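Local coordinates for protein tapirin (Caldicellulosiruptor hydrothermalis, PDB 6N2C) that probably binds cellulose through a zinc-containing C-terminal beta-helix domain, consistent with a role in attaching this thermophilic bacterium to plant biomass, at residues 180-186 and 461-466; 341-347 and 363-369; 381-386 and 401-407. All blocks are in the same frame, centred on the assembly; numbering follows the deposited sequence.

Contact 1 of 3, residues 180-186 and 461-466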
loop_
_atom_site.group_PDB
_atom_site.type_symbol
_atom_site.label_atom_id
_atom_site.label_comp_id
_atom_site.label_asym_id
_atom_site.label_seq_id
_atom_site.Cartn_x
_atom_site.Cartn_y
_atom_site.Cartn_z
ATOM N N ILE A 180 11.298 10.551 -6.860
ATOM C CA ILE A 180 11.662 9.478 -5.921
ATOM C C ILE A 180 13.179 9.462 -5.625
ATOM O O ILE A 180 13.608 9.084 -4.541
ATOM C CB ILE A 180 11.044 8.139 -6.370
ATOM C CG1 ILE A 180 9.535 8.156 -5.987
ATOM C CG2 ILE A 180 11.692 6.963 -5.712
ATOM C CD1 ILE A 180 8.704 7.100 -6.750
ATOM N N PHE A 181 13.979 9.835 -6.652
ATOM C CA PHE A 181 15.433 9.769 -6.540
ATOM C C PHE A 181 16.029 11.089 -6.157
ATOM O O PHE A 181 17.257 11.170 -6.047
ATOM C CB PHE A 181 16.017 9.353 -7.877
ATOM C CG PHE A 181 15.442 8.064 -8.366
ATOM C CD1 PHE A 181 15.842 6.862 -7.859
ATOM C CD2 PHE A 181 14.379 8.082 -9.280
ATOM C CE1 PHE A 181 15.246 5.699 -8.288
ATOM C CE2 PHE A 181 13.809 6.930 -9.717
ATOM C CZ PHE A 181 14.227 5.731 -9.219
ATOM N N ASP A 182 15.198 12.083 -5.890
ATOM C CA ASP A 182 15.632 13.390 -5.423
ATOM C C ASP A 182 15.278 13.606 -3.965
ATOM O O ASP A 182 14.109 13.955 -3.600
ATOM C CB ASP A 182 15.020 14.448 -6.298
ATOM C CG ASP A 182 15.459 15.856 -5.952
ATOM O OD1 ASP A 182 15.955 16.092 -4.849
ATOM O OD2 ASP A 182 15.179 16.786 -6.835
ATOM N N PHE A 183 16.315 13.486 -3.109
ATOM C CA PHE A 183 16.040 13.586 -1.669
ATOM C C PHE A 183 15.792 14.963 -1.144
ATOM O O PHE A 183 15.633 15.150 0.073
ATOM C CB PHE A 183 16.999 12.665 -0.872
ATOM C CG PHE A 183 16.670 11.240 -1.045
ATOM C CD1 PHE A 183 15.739 10.645 -0.191
ATOM C CD2 PHE A 183 17.112 10.564 -2.179
ATOM C CE1 PHE A 183 15.320 9.361 -0.455
ATOM C CE2 PHE A 183 16.736 9.267 -2.417
ATOM C CZ PHE A 183 15.767 8.703 -1.521
ATOM N N THR A 184 15.730 15.995 -2.014
ATOM C CA THR A 184 15.233 17.267 -1.576
ATOM C C THR A 184 13.661 17.342 -1.634
ATOM O O THR A 184 13.070 18.437 -1.323
ATOM C CB THR A 184 15.755 18.474 -2.405
ATOM O OG1 THR A 184 15.219 18.417 -3.720
ATOM C CG2 THR A 184 17.287 18.461 -2.414
ATOM N N THR A 185 13.033 16.249 -2.022
ATOM C CA THR A 185 11.551 16.153 -2.103
ATOM C C THR A 185 10.943 15.287 -0.995
ATOM O O THR A 185 9.800 14.881 -1.092
ATOM C CB THR A 185 11.079 15.625 -3.480
ATOM O OG1 THR A 185 11.384 14.249 -3.650
ATOM C CG2 THR A 185 11.741 16.441 -4.596
ATOM N N TYR A 186 11.756 14.972 0.010
ATOM C CA TYR A 186 11.319 14.107 1.127
ATOM C C TYR A 186 11.123 14.859 2.395
ATOM O O TYR A 186 12.026 15.577 2.869
ATOM C CB TYR A 186 12.287 12.903 1.336
ATOM C CG TYR A 186 12.166 11.793 0.303
ATOM C CD1 TYR A 186 12.579 11.985 -0.998
ATOM C CD2 TYR A 186 11.727 10.566 0.664
ATOM C CE1 TYR A 186 12.485 10.987 -1.952
ATOM C CE2 TYR A 186 11.703 9.523 -0.244
ATOM C CZ TYR A 186 12.070 9.744 -1.555
ATOM O OH TYR A 186 12.014 8.714 -2.467
ATOM N N PHE A 461 19.137 1.809 -4.456
ATOM C CA PHE A 461 18.196 2.753 -3.822
ATOM C C PHE A 461 18.120 2.543 -2.358
ATOM O O PHE A 461 17.809 1.439 -1.914
ATOM C CB PHE A 461 16.792 2.589 -4.449
ATOM C CG PHE A 461 15.825 3.606 -3.948
ATOM C CD1 PHE A 461 15.737 4.876 -4.541
ATOM C CD2 PHE A 461 14.965 3.315 -2.888
ATOM C CE1 PHE A 461 14.875 5.812 -4.050
ATOM C CE2 PHE A 461 14.064 4.271 -2.445
ATOM C CZ PHE A 461 13.999 5.514 -2.990
ATOM N N PRO A 462 18.325 3.563 -1.545
ATOM C CA PRO A 462 18.403 4.988 -1.887
ATOM C C PRO A 462 19.840 5.550 -1.917
ATOM O O PRO A 462 20.048 6.761 -2.160
ATOM C CB PRO A 462 17.603 5.585 -0.761
ATOM C CG PRO A 462 17.990 4.766 0.448
ATOM C CD PRO A 462 18.030 3.368 -0.125
ATOM N N THR A 463 20.808 4.697 -1.581
ATOM C CA THR A 463 22.147 5.270 -1.331
ATOM C C THR A 463 22.921 5.838 -2.521
ATOM O O THR A 463 23.906 6.544 -2.267
ATOM C CB THR A 463 23.089 4.288 -0.553
ATOM O OG1 THR A 463 23.336 3.156 -1.353
ATOM C CG2 THR A 463 22.521 3.895 0.752
ATOM N N ASN A 464 22.553 5.579 -3.786
ATOM C CA ASN A 464 23.118 6.312 -4.849
ATOM C C ASN A 464 22.882 7.805 -4.709
ATOM O O ASN A 464 23.695 8.608 -5.168
ATOM C CB ASN A 464 22.585 5.866 -6.235
ATOM C CG ASN A 464 23.388 4.745 -6.838
ATOM O OD1 ASN A 464 23.888 3.841 -6.135
ATOM N ND2 ASN A 464 23.375 4.702 -8.237
ATOM N N TRP A 465 21.761 8.211 -4.078
ATOM C CA TRP A 465 21.314 9.585 -4.001
ATOM C C TRP A 465 21.289 10.252 -2.612
ATOM O O TRP A 465 21.183 11.494 -2.472
ATOM C CB TRP A 465 19.899 9.653 -4.687
ATOM C CG TRP A 465 19.952 9.170 -6.078
ATOM C CD1 TRP A 465 20.371 9.844 -7.146
ATOM C CD2 TRP A 465 19.620 7.824 -6.544
ATOM N NE1 TRP A 465 20.290 9.034 -8.264
ATOM C CE2 TRP A 465 19.838 7.795 -7.915
ATOM C CE3 TRP A 465 19.157 6.666 -5.913
ATOM C CZ2 TRP A 465 19.602 6.659 -8.692
ATOM C CZ3 TRP A 465 18.947 5.530 -6.637
ATOM C CH2 TRP A 465 19.199 5.518 -8.031
ATOM N N ILE A 466 21.351 9.476 -1.563
ATOM C CA ILE A 466 21.353 10.002 -0.230
ATOM C C ILE A 466 22.311 9.174 0.595
ATOM O O ILE A 466 22.159 7.960 0.766
ATOM C CB ILE A 466 19.933 10.155 0.451
ATOM C CG1 ILE A 466 20.081 10.803 1.790
ATOM C CG2 ILE A 466 19.169 8.856 0.530
ATOM C CD1 ILE A 466 18.840 11.279 2.502
HETATM O O HOH W 1 18.953 13.128 -3.929
#

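Contact 2 of 3, residues 341-347 and 363-369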
loop_
_atom_site.group_PDB
_atom_site.type_symbol
_atom_site.label_atom_id
_atom_site.label_comp_id
_atom_site.label_asym_id
_atom_site.label_seq_id
_atom_site.Cartn_x
_atom_site.Cartn_y
_atom_site.Cartn_z
ATOM N N ILE A 341 -12.848 -17.931 -1.399
ATOM C CA ILE A 341 -13.922 -17.168 -0.828
ATOM C C ILE A 341 -14.655 -18.143 0.103
ATOM O O ILE A 341 -15.070 -19.207 -0.350
ATOM C CB ILE A 341 -14.870 -16.671 -1.927
ATOM C CG1 ILE A 341 -14.056 -15.930 -3.025
ATOM C CG2 ILE A 341 -15.991 -15.830 -1.410
ATOM C CD1 ILE A 341 -14.861 -15.423 -4.160
ATOM N N ARG A 342 -14.710 -17.802 1.388
ATOM C CA ARG A 342 -15.414 -18.654 2.333
ATOM C C ARG A 342 -16.108 -17.802 3.360
ATOM O O ARG A 342 -16.164 -16.571 3.265
ATOM C CB ARG A 342 -14.442 -19.632 2.936
ATOM C CG ARG A 342 -13.437 -19.081 3.861
ATOM C CD ARG A 342 -12.764 -20.219 4.656
ATOM N NE ARG A 342 -12.157 -21.226 3.808
ATOM C CZ ARG A 342 -12.476 -22.547 3.745
ATOM N NH1 ARG A 342 -11.828 -23.296 2.866
ATOM N NH2 ARG A 342 -13.412 -23.161 4.504
ATOM N N ASN A 343 -16.822 -18.466 4.275
ATOM C CA ASN A 343 -17.649 -17.712 5.276
ATOM C C ASN A 343 -18.504 -16.680 4.585
ATOM O O ASN A 343 -19.237 -16.991 3.687
ATOM C CB ASN A 343 -16.706 -17.160 6.365
ATOM C CG ASN A 343 -15.912 -18.265 7.048
ATOM O OD1 ASN A 343 -16.352 -19.405 7.059
ATOM N ND2 ASN A 343 -14.749 -17.952 7.582
ATOM N N ASP A 344 -18.462 -15.410 5.024
ATOM C CA ASP A 344 -19.243 -14.338 4.490
ATOM C C ASP A 344 -18.538 -13.532 3.319
ATOM O O ASP A 344 -18.958 -12.399 2.932
ATOM C CB ASP A 344 -19.547 -13.332 5.612
ATOM C CG ASP A 344 -20.613 -13.885 6.626
ATOM O OD1 ASP A 344 -21.463 -14.670 6.180
ATOM O OD2 ASP A 344 -20.540 -13.519 7.843
ATOM N N GLY A 345 -17.544 -14.170 2.742
ATOM C CA GLY A 345 -16.820 -13.483 1.678
ATOM C C GLY A 345 -17.717 -13.069 0.564
ATOM O O GLY A 345 -18.550 -13.858 0.104
ATOM N N ILE A 346 -17.589 -11.831 0.096
ATOM C CA ILE A 346 -18.313 -11.332 -1.048
ATOM C C ILE A 346 -17.289 -10.685 -2.078
ATOM O O ILE A 346 -16.507 -9.809 -1.689
ATOM C CB ILE A 346 -19.279 -10.222 -0.671
ATOM C CG1 ILE A 346 -20.311 -10.766 0.317
ATOM C CG2 ILE A 346 -19.975 -9.691 -1.930
ATOM C CD1 ILE A 346 -21.273 -9.704 0.820
ATOM N N LEU A 347 -17.374 -11.120 -3.315
ATOM C CA LEU A 347 -16.694 -10.472 -4.495
ATOM C C LEU A 347 -17.801 -9.979 -5.398
ATOM O O LEU A 347 -18.591 -10.794 -5.949
ATOM C CB LEU A 347 -15.850 -11.458 -5.293
ATOM C CG LEU A 347 -15.122 -10.958 -6.569
ATOM C CD1 LEU A 347 -14.252 -9.758 -6.222
ATOM C CD2 LEU A 347 -14.398 -12.065 -7.257
ATOM N N ILE A 363 -16.634 -21.575 -0.994
ATOM C CA ILE A 363 -16.855 -22.587 0.072
ATOM C C ILE A 363 -17.968 -22.112 0.958
ATOM O O ILE A 363 -17.853 -21.056 1.631
ATOM C CB ILE A 363 -15.617 -22.884 0.938
ATOM C CG1 ILE A 363 -14.364 -23.235 0.114
ATOM C CG2 ILE A 363 -15.905 -24.026 1.919
ATOM C CD1 ILE A 363 -14.450 -24.427 -0.811
ATOM N N GLY A 364 -19.104 -22.846 0.944
ATOM C CA GLY A 364 -20.221 -22.520 1.780
ATOM C C GLY A 364 -21.296 -21.647 1.219
ATOM O O GLY A 364 -21.144 -20.905 0.281
ATOM N N SER A 365 -22.445 -21.704 1.897
ATOM C CA SER A 365 -23.657 -21.113 1.451
ATOM C C SER A 365 -23.742 -19.571 1.514
ATOM O O SER A 365 -24.577 -18.978 0.837
ATOM C CB SER A 365 -24.866 -21.781 2.216
ATOM O OG SER A 365 -24.901 -21.336 3.566
ATOM N N SER A 366 -22.872 -18.910 2.288
ATOM C CA SER A 366 -22.793 -17.420 2.269
ATOM C C SER A 366 -21.655 -16.856 1.348
ATOM O O SER A 366 -21.591 -15.668 1.116
ATOM C CB SER A 366 -22.512 -16.895 3.685
ATOM O OG SER A 366 -23.589 -17.229 4.516
ATOM N N ALA A 367 -20.827 -17.716 0.789
ATOM C CA ALA A 367 -19.692 -17.250 -0.117
ATOM C C ALA A 367 -20.322 -16.817 -1.427
ATOM O O ALA A 367 -21.159 -17.548 -2.005
ATOM C CB ALA A 367 -18.685 -18.327 -0.343
ATOM N N THR A 368 -19.958 -15.624 -1.882
ATOM C CA THR A 368 -20.690 -14.958 -2.940
ATOM C C THR A 368 -19.766 -14.370 -3.977
ATOM O O THR A 368 -18.796 -13.661 -3.624
ATOM C CB THR A 368 -21.516 -13.813 -2.378
ATOM O OG1 THR A 368 -22.467 -14.288 -1.378
ATOM C CG2 THR A 368 -22.298 -13.145 -3.438
ATOM N N ILE A 369 -20.065 -14.650 -5.237
ATOM C CA ILE A 369 -19.593 -13.835 -6.338
ATOM C C ILE A 369 -20.801 -13.224 -7.024
ATOM O O ILE A 369 -21.600 -13.909 -7.638
ATOM C CB ILE A 369 -18.709 -14.655 -7.311
ATOM C CG1 ILE A 369 -17.510 -15.324 -6.579
ATOM C CG2 ILE A 369 -18.247 -13.807 -8.455
ATOM C CD1 ILE A 369 -16.617 -16.228 -7.459
HETATM O O HOH W 2 -19.952 -19.644 3.221
HETATM O O HOH W 3 -17.168 -21.373 4.432
#

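Contact 3 of 3, residues 381-386 and 401-407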
loop_
_atom_site.group_PDB
_atom_site.type_symbol
_atom_site.label_atom_id
_atom_site.label_comp_id
_atom_site.label_asym_id
_atom_site.label_seq_id
_atom_site.Cartn_x
_atom_site.Cartn_y
_atom_site.Cartn_z
ATOM N N LEU A 381 -11.380 -25.391 -10.228
ATOM C CA LEU A 381 -12.551 -24.789 -9.584
ATOM C C LEU A 381 -13.050 -25.740 -8.522
ATOM O O LEU A 381 -13.335 -26.898 -8.850
ATOM C CB LEU A 381 -13.642 -24.597 -10.559
ATOM C CG LEU A 381 -14.996 -24.014 -10.054
ATOM C CD1 LEU A 381 -14.755 -22.665 -9.461
ATOM C CD2 LEU A 381 -16.000 -23.873 -11.143
ATOM N N LYS A 382 -13.153 -25.277 -7.263
ATOM C CA LYS A 382 -13.754 -26.054 -6.166
ATOM C C LYS A 382 -14.947 -25.310 -5.636
ATOM O O LYS A 382 -14.839 -24.137 -5.307
ATOM C CB LYS A 382 -12.773 -26.310 -5.013
ATOM C CG LYS A 382 -13.358 -27.102 -3.852
ATOM C CD LYS A 382 -12.272 -27.371 -2.827
ATOM C CE LYS A 382 -12.762 -28.126 -1.622
ATOM N NZ LYS A 382 -13.304 -29.533 -1.868
ATOM N N ILE A 383 -16.120 -25.957 -5.646
ATOM C CA ILE A 383 -17.365 -25.439 -5.093
ATOM C C ILE A 383 -17.800 -26.478 -4.013
ATOM O O ILE A 383 -17.863 -27.689 -4.298
ATOM C CB ILE A 383 -18.418 -25.303 -6.170
ATOM C CG1 ILE A 383 -18.060 -24.142 -7.099
ATOM C CG2 ILE A 383 -19.780 -25.026 -5.552
ATOM C CD1 ILE A 383 -18.934 -24.063 -8.291
ATOM N N ASP A 384 -17.930 -26.006 -2.759
ATOM C CA ASP A 384 -18.397 -26.809 -1.657
ATOM C C ASP A 384 -19.595 -26.099 -1.077
ATOM O O ASP A 384 -19.497 -24.961 -0.535
ATOM C CB ASP A 384 -17.254 -27.058 -0.670
ATOM C CG ASP A 384 -17.699 -27.790 0.577
ATOM O OD1 ASP A 384 -18.786 -28.318 0.562
ATOM O OD2 ASP A 384 -16.916 -27.782 1.529
ATOM N N GLY A 385 -20.754 -26.712 -1.196
ATOM C CA GLY A 385 -21.989 -26.119 -0.722
ATOM C C GLY A 385 -22.785 -25.326 -1.690
ATOM O O GLY A 385 -22.415 -25.229 -2.864
ATOM N N GLU A 386 -23.872 -24.724 -1.202
ATOM C CA GLU A 386 -24.831 -24.037 -2.039
ATOM C C GLU A 386 -24.331 -22.629 -2.102
ATOM O O GLU A 386 -24.961 -21.670 -1.648
ATOM C CB GLU A 386 -26.269 -24.137 -1.496
ATOM C CG GLU A 386 -26.795 -25.634 -1.472
ATOM C CD GLU A 386 -27.108 -26.217 -2.860
ATOM O OE1 GLU A 386 -27.246 -25.438 -3.844
ATOM O OE2 GLU A 386 -27.175 -27.484 -3.028
ATOM N N THR A 401 -14.099 -29.598 -8.929
ATOM C CA THR A 401 -14.394 -30.448 -7.807
ATOM C C THR A 401 -15.665 -29.857 -7.140
ATOM O O THR A 401 -15.675 -28.697 -6.689
ATOM C CB THR A 401 -13.201 -30.495 -6.875
ATOM O OG1 THR A 401 -12.112 -31.124 -7.579
ATOM C CG2 THR A 401 -13.517 -31.353 -5.667
ATOM N N ILE A 402 -16.733 -30.664 -7.100
ATOM C CA ILE A 402 -17.964 -30.263 -6.440
ATOM C C ILE A 402 -18.261 -31.184 -5.245
ATOM O O ILE A 402 -17.922 -32.384 -5.253
ATOM C CB ILE A 402 -19.141 -30.201 -7.398
ATOM C CG1 ILE A 402 -19.274 -31.500 -8.241
ATOM C CG2 ILE A 402 -18.988 -29.011 -8.332
ATOM C CD1 ILE A 402 -20.643 -31.639 -8.885
ATOM N N SER A 403 -18.831 -30.577 -4.215
ATOM C CA SER A 403 -19.302 -31.341 -3.034
ATOM C C SER A 403 -20.395 -30.610 -2.340
ATOM O O SER A 403 -20.498 -29.382 -2.406
ATOM C CB SER A 403 -18.164 -31.648 -2.105
ATOM O OG SER A 403 -17.570 -30.487 -1.598
ATOM N N ASN A 404 -21.231 -31.377 -1.611
ATOM C CA ASN A 404 -22.338 -30.793 -0.816
ATOM C C ASN A 404 -23.156 -29.880 -1.643
ATOM O O ASN A 404 -23.677 -28.893 -1.182
ATOM C CB ASN A 404 -21.803 -30.148 0.437
ATOM C CG ASN A 404 -21.100 -31.146 1.304
ATOM O OD1 ASN A 404 -21.703 -32.170 1.678
ATOM N ND2 ASN A 404 -19.823 -30.881 1.640
ATOM N N LEU A 405 -23.283 -30.224 -2.924
ATOM C CA LEU A 405 -23.982 -29.356 -3.842
ATOM C C LEU A 405 -25.086 -30.239 -4.380
ATOM O O LEU A 405 -24.823 -31.160 -5.249
ATOM C CB LEU A 405 -23.020 -28.944 -4.995
ATOM C CG LEU A 405 -23.688 -28.076 -6.080
ATOM C CD1 LEU A 405 -24.183 -26.781 -5.490
ATOM C CD2 LEU A 405 -22.769 -27.846 -7.290
ATOM N N ASN A 406 -26.301 -29.979 -3.877
ATOM C CA ASN A 406 -27.459 -30.802 -4.196
ATOM C C ASN A 406 -28.451 -30.185 -5.130
ATOM O O ASN A 406 -29.006 -30.902 -5.970
ATOM C CB ASN A 406 -28.119 -31.220 -2.891
ATOM C CG ASN A 406 -27.147 -31.961 -2.021
ATOM O OD1 ASN A 406 -26.536 -32.952 -2.478
ATOM N ND2 ASN A 406 -26.907 -31.443 -0.808
ATOM N N SER A 407 -28.720 -28.893 -5.005
ATOM C CA SER A 407 -29.627 -28.222 -5.937
ATOM C C SER A 407 -28.935 -27.281 -6.928
ATOM O O SER A 407 -29.336 -27.204 -8.052
ATOM C CB SER A 407 -30.695 -27.447 -5.194
ATOM O OG SER A 407 -30.169 -26.331 -4.502
HETATM O O HOH W 4 -15.563 -29.482 -3.316
HETATM O O HOH W 5 -27.531 -28.894 -0.431
#

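Contact 1 of 3, residues 180-186 and 461-466
At the start of the 180-186 segment, Ile180 sets its CG2 3.8 Å from Phe461 CE1, while its carbonyl O, which accepts a 2.6 Å hydrogen bond from Tyr186 OH, lies at the edge of the Phe461 ring. Phe181 follows with an edge-to-face contact: its edge meets the face of the six-membered ring of Trp465, centroids 4.8 Å apart and planes at 58°. Its CB also makes a CH-pi contact over the five-membered ring, 4.1 Å from the centroid and 9° off the normal. Asp182 turns away and closes an Asx turn, OD1 accepting from Thr184 N at 2.8 Å. Phe183 points back across; Ile466 CG2 sits 3.6 Å from its ring centroid, 5° off the normal, and Phe183 CZ lies 3.7 Å from Pro462 CB and 3.9 Å from Phe461 CZ; the peptide bond before Pro462 is cis. Tyr186 begins strand 186-190 of the beta-helix. Glu572 takes the Trp465 NE1 hydrogen bond. No direct hydrogen bond joins the segments; water 1 accepts from Phe183 N (2.8 Å) and lies 3.1 Å from Trp465 O. The chemistry is that of a buried aromatic cluster of Phe181, Phe183, Phe461 and Trp465, joining two loops without direct polar pairing.

Contact 2 of 3, residues 341-347 and 363-369
Ile341 overlaps the next coil, its CD1 3.6 Å from Ile369 CG1 and its CG2 3.8 Å from Ala367 CB, so one side chain spans two residues of the outgoing limb. Its carbonyl O accepts from Ile363 N at 2.9 Å, the backbone hydrogen bond between the segments before the chains bend. Arg342 then lays one face of its guanidinium over Ile363 CG1, and its NH2 comes 3.7 Å from Ile363 CG2; the charge itself is met by a salt bridge to Glu340 and a cation-pi contact with Trp322. The two chains turn differently: a type II' beta turn runs from Arg342 to Gly345, a type I turn from Gly364 to Ala367. These are successive coils of a parallel beta-helix, stacked at the bend between two of its parallel sheets. Where the turns separate the backbones, water intervenes: water 2 lies within hydrogen-bonding distance of Asn343 O (2.8 Å) and Ile363 O (3.0 Å) and accepts from Ser366 N (3.2 Å), while water 3 accepts from Asn343 N and lies near Ile363 O, 2.9 Å from each. Parallel pairing then resumes, with Thr368 N to Gly345 O at 3.0 Å and Leu347 N to Thr368 O at 2.9 Å. Ile346 and Thr368 share one face of the new sheet; Leu347 and Ile369 share the other, where Leu347 CD2 and Ile369 CG2 are 4.4 Å apart.

Contact 3 of 3, residues 381-386 and 401-407
Strands 381-384 and 401-403 lie side by side on successive coils of a parallel beta-helix, their axes 4.9 Å apart and 1° from parallel. Four backbone hydrogen bonds set the register: Thr401 N to Leu381 O (2.8 Å), Ile383 N to Thr401 O (3.0 Å), Ser403 N to Ile383 O (3.0 Å) and Gly385 N to Ser403 O (2.9 Å). Lys382, Asp384, Thr401 and Ser403 share one face; Ile383 and Ile402 lie on the other. Lys382 is extended through chi3 (t, t, t) and bends at chi4 (p), which brings NZ to water 4 at 2.7 Å; that water also binds Ser403 OG at 2.8 Å and donates to Ile383 O at 3.1 Å. The t rotamer of Asp384 directs OD1 across to the next strand, where it accepts from Asn404 ND2 at 3.0 Å. Ile402, modelled in two conformers, takes p at chi1 in the one given; its CG2 is 4.3 Å from Ile383 CB, though the end of the side chain leads away, and the side chain also touches Ile426. Leu405 (t, p) brings CD1 3.5 Å from Gly385 O. Gly385 has phi/psi of 93/-176, where a CB would jam against the preceding carbonyl O, so glycine fits the exit from the strand. The next residue, Glu386, with m, m rotamers, reaches across to the next coil and gathers the loop after strand 401-403: OE2 accepts from Asn406 N at 2.8 Å and Ser407 N at 2.9 Å, and OE1 accepts from Ser407 OG at 3.1 Å.

Overall arrangement
Contacts 2 and 3 lie on neighbouring coils, their centres about 12 Å apart. They share the sheet containing strands 359-363 and 380-384, and Gly364 N meets Asp384 O at 2.6 Å, a probable hydrogen bond. Contact 2 closes before contact 3 opens, so the chain climbs coil by coil toward strand 400-403, the outermost strand of that sheet on this side. The segments of contact 1, 275 residues apart, span both others along the sequence; its centre lies about 45 Å from that of contact 2 and about 53 Å from that of contact 3, across the chain's centre. Contacts 2 and 3 thus repeat the beta-helix's coil-to-coil pairing, while contact 1 joins loops far apart in sequence.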